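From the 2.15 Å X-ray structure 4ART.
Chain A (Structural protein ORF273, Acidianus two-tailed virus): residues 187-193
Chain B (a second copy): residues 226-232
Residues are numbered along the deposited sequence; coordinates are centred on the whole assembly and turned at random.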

# COMPACT_ATOMS: atom_id res chain seq x y z
N THR A 187 -5.37 24.54 5.80
CA THR A 187 -3.94 24.31 5.58
C THR A 187 -3.70 22.79 5.44
O THR A 187 -4.58 21.98 5.79
CB THR A 187 -3.10 24.84 6.76
OG1 THR A 187 -3.45 24.09 7.92
CG2 THR A 187 -3.30 26.34 7.02
N ALA A 188 -2.48 22.40 4.99
CA ALA A 188 -2.05 21.00 4.90
C ALA A 188 -2.01 20.41 6.32
O ALA A 188 -2.39 19.25 6.51
CB ALA A 188 -0.68 20.92 4.25
N ASP A 189 -1.59 21.23 7.31
CA ASP A 189 -1.53 20.83 8.71
C ASP A 189 -2.90 20.46 9.25
O ASP A 189 -3.02 19.44 9.93
CB ASP A 189 -0.86 21.90 9.57
CG ASP A 189 0.62 22.05 9.25
OD1 ASP A 189 1.29 21.01 9.04
OD2 ASP A 189 1.09 23.20 9.16
N GLU A 190 -3.94 21.24 8.89
CA GLU A 190 -5.33 20.99 9.29
C GLU A 190 -5.86 19.72 8.67
O GLU A 190 -6.57 18.96 9.32
CB GLU A 190 -6.22 22.18 8.95
CG GLU A 190 -5.97 23.36 9.89
CD GLU A 190 -6.84 24.57 9.63
OE1 GLU A 190 -6.97 24.98 8.45
OE2 GLU A 190 -7.37 25.14 10.61
N PHE A 191 -5.51 19.48 7.40
CA PHE A 191 -5.89 18.27 6.70
C PHE A 191 -5.27 17.07 7.44
O PHE A 191 -5.98 16.11 7.74
CB PHE A 191 -5.41 18.31 5.24
CG PHE A 191 -5.79 17.10 4.44
CD1 PHE A 191 -4.98 15.97 4.44
CD2 PHE A 191 -6.94 17.10 3.69
CE1 PHE A 191 -5.34 14.85 3.73
CE2 PHE A 191 -7.29 15.98 2.97
CZ PHE A 191 -6.48 14.86 3.00
N ASN A 192 -3.96 17.15 7.75
CA ASN A 192 -3.22 16.11 8.46
C ASN A 192 -3.78 15.79 9.84
O ASN A 192 -3.88 14.61 10.20
CB ASN A 192 -1.71 16.43 8.49
CG ASN A 192 -1.06 16.37 7.13
OD1 ASN A 192 -1.52 15.67 6.21
ND2 ASN A 192 0.02 17.11 6.97
N ASP A 193 -4.13 16.84 10.62
CA ASP A 193 -4.72 16.71 11.96
C ASP A 193 -6.02 15.95 11.89
O ASP A 193 -6.23 15.05 12.72
CB ASP A 193 -4.96 18.09 12.63
CG ASP A 193 -3.71 18.84 13.01
OD1 ASP A 193 -2.69 18.17 13.30
OD2 ASP A 193 -3.75 20.09 13.05
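Chain B (226-232) NSFKDDA

The stretch of chain A is the start of a helix, 188-193, preceded by one residue of loop; chain B supplies a short 3-10 segment, 226-227, then Phe228(B) at the N-cap position of a helix that begins at 229 and runs beyond the stretch. End to end, the CA trace of 226-232 runs in broadly the same sense as that of 188-193. The two backbones come nearest at Ala188(A) and Phe228(B), whose CA atoms are 6.1 Å apart. Two helix beginnings therefore meet, and the contact buries 269 Å² summed over both sides, with Phe228(B) giving the largest share of covered area, 77 Å².

Thr187(A) makes no contact with this stretch of chain B, its OG1 staying 7.6 Å from Asp231(B) OD2 at the nearest approach, but it caps the helix. With chi1 in the p well, its OG1 accepts from Glu190(A) N at 3.1 Å, an N-cap bond with an N-H...acceptor angle of 155°. The exchange is reciprocal: Thr187(A) N donates to Glu190(A) OE1, also at 3.1 Å and with an angle of 163°. Helical pairing then follows, Phe191(A) N reaching Thr187(A) O at 3.1 Å and Asn192(A) N reaching Ala188(A) O at 2.9 Å.

Ala188(A) has its CA-to-CB bond directed toward chain B, and its CB meets the Phe228(B) ring. This CB lies 4.0 Å from the ring centroid and 17° off the ring normal, which places the methyl over the face in a CH-pi contact. The same CB is 3.4 Å from Ser227(B) O, so it meets the backbone of the 3-10 segment as well as the ring.

Asp189(A) points its CA-to-CB bond away, yet the end of the side chain comes nearer, with chi1 at -68° (m). OD1 of Asp189(A) is 3.1 Å from OD2 of Asp231(B). Both atoms are acceptors and the charges are alike, so this proximity is no hydrogen bond; as ordinary carboxylates the two groups would repel each other.

Glu190(A) is out of reach, but the next helical position returns to the interface. Phe191(A), with chi1 at -179°, takes part in an offset edge-to-face pair: the edge of Phe228(B) is turned toward the face of Phe191(A), with centroids 5.4 Å apart and planes at 78°. The closest atoms are Phe191(A) CD1 and Phe228(B) CZ, at 3.6 Å. The chi1 of Phe228(B), -64°, carries its ring to this position although its CA-to-CB bond runs sideways.

Asn192(A) lies one helical turn after Ala188(A) and likewise points toward chain B. Its OD1 approaches Phe228(B) CE2 to 3.2 Å, at the ring edge and near the ring plane, where the aromatic hydrogens carry partial positive charge. Its ND2 is 3.1 Å from Asp231(B) OD2. The Phe228(B) ring thus has Ala188(A) over one face and Asn192(A) at its edge.

Asp193(A) closes the stretch out of reach of 226-232, its N bonded to Asp189(A) O at 2.9 Å as the helix continues.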

# COMPACT_ATOMS: atom_id res chain seq x y z
N ASN B 226 1.60 19.66 -4.44
CA ASN B 226 2.50 20.67 -3.86
C ASN B 226 2.18 21.18 -2.47
O ASN B 226 3.10 21.66 -1.80
CB ASN B 226 2.75 21.84 -4.83
CG ASN B 226 4.07 21.76 -5.54
OD1 ASN B 226 4.33 20.83 -6.31
ND2 ASN B 226 4.93 22.72 -5.31
N SER B 227 0.91 21.11 -2.05
CA SER B 227 0.49 21.59 -0.72
C SER B 227 1.18 20.84 0.42
O SER B 227 1.37 21.38 1.52
CB SER B 227 -1.03 21.52 -0.58
OG SER B 227 -1.65 22.43 -1.47
N PHE B 228 1.58 19.60 0.16
CA PHE B 228 2.23 18.79 1.16
C PHE B 228 3.78 18.84 1.10
O PHE B 228 4.43 18.06 1.78
CB PHE B 228 1.58 17.41 1.22
CG PHE B 228 0.14 17.51 1.68
CD1 PHE B 228 -0.86 17.95 0.81
CD2 PHE B 228 -0.22 17.22 2.99
CE1 PHE B 228 -2.20 18.06 1.24
CE2 PHE B 228 -1.56 17.32 3.42
CZ PHE B 228 -2.54 17.75 2.54
N LYS B 229 4.35 19.82 0.34
CA LYS B 229 5.79 20.06 0.21
C LYS B 229 6.47 20.26 1.57
O LYS B 229 7.41 19.53 1.90
CB LYS B 229 6.04 21.30 -0.67
CG LYS B 229 7.53 21.64 -0.93
CD LYS B 229 7.68 23.07 -1.44
CE LYS B 229 8.93 23.28 -2.27
NZ LYS B 229 8.74 24.25 -3.42
N ASP B 230 6.03 21.26 2.34
CA ASP B 230 6.64 21.59 3.61
C ASP B 230 6.78 20.40 4.53
O ASP B 230 7.88 20.12 5.00
CB ASP B 230 5.88 22.73 4.29
CG ASP B 230 6.14 24.10 3.71
OD1 ASP B 230 6.97 24.21 2.79
OD2 ASP B 230 5.48 25.06 4.17
N ASP B 231 5.67 19.67 4.75
CA ASP B 231 5.66 18.52 5.64
C ASP B 231 6.45 17.35 5.10
O ASP B 231 7.14 16.70 5.87
CB ASP B 231 4.21 18.12 6.02
CG ASP B 231 3.45 19.23 6.74
OD1 ASP B 231 4.11 20.05 7.41
OD2 ASP B 231 2.21 19.25 6.67
N ALA B 232 6.35 17.07 3.78
CA ALA B 232 7.07 15.96 3.14
C ALA B 232 8.57 16.13 3.26
O ALA B 232 9.28 15.15 3.52
CB ALA B 232 6.71 15.90 1.66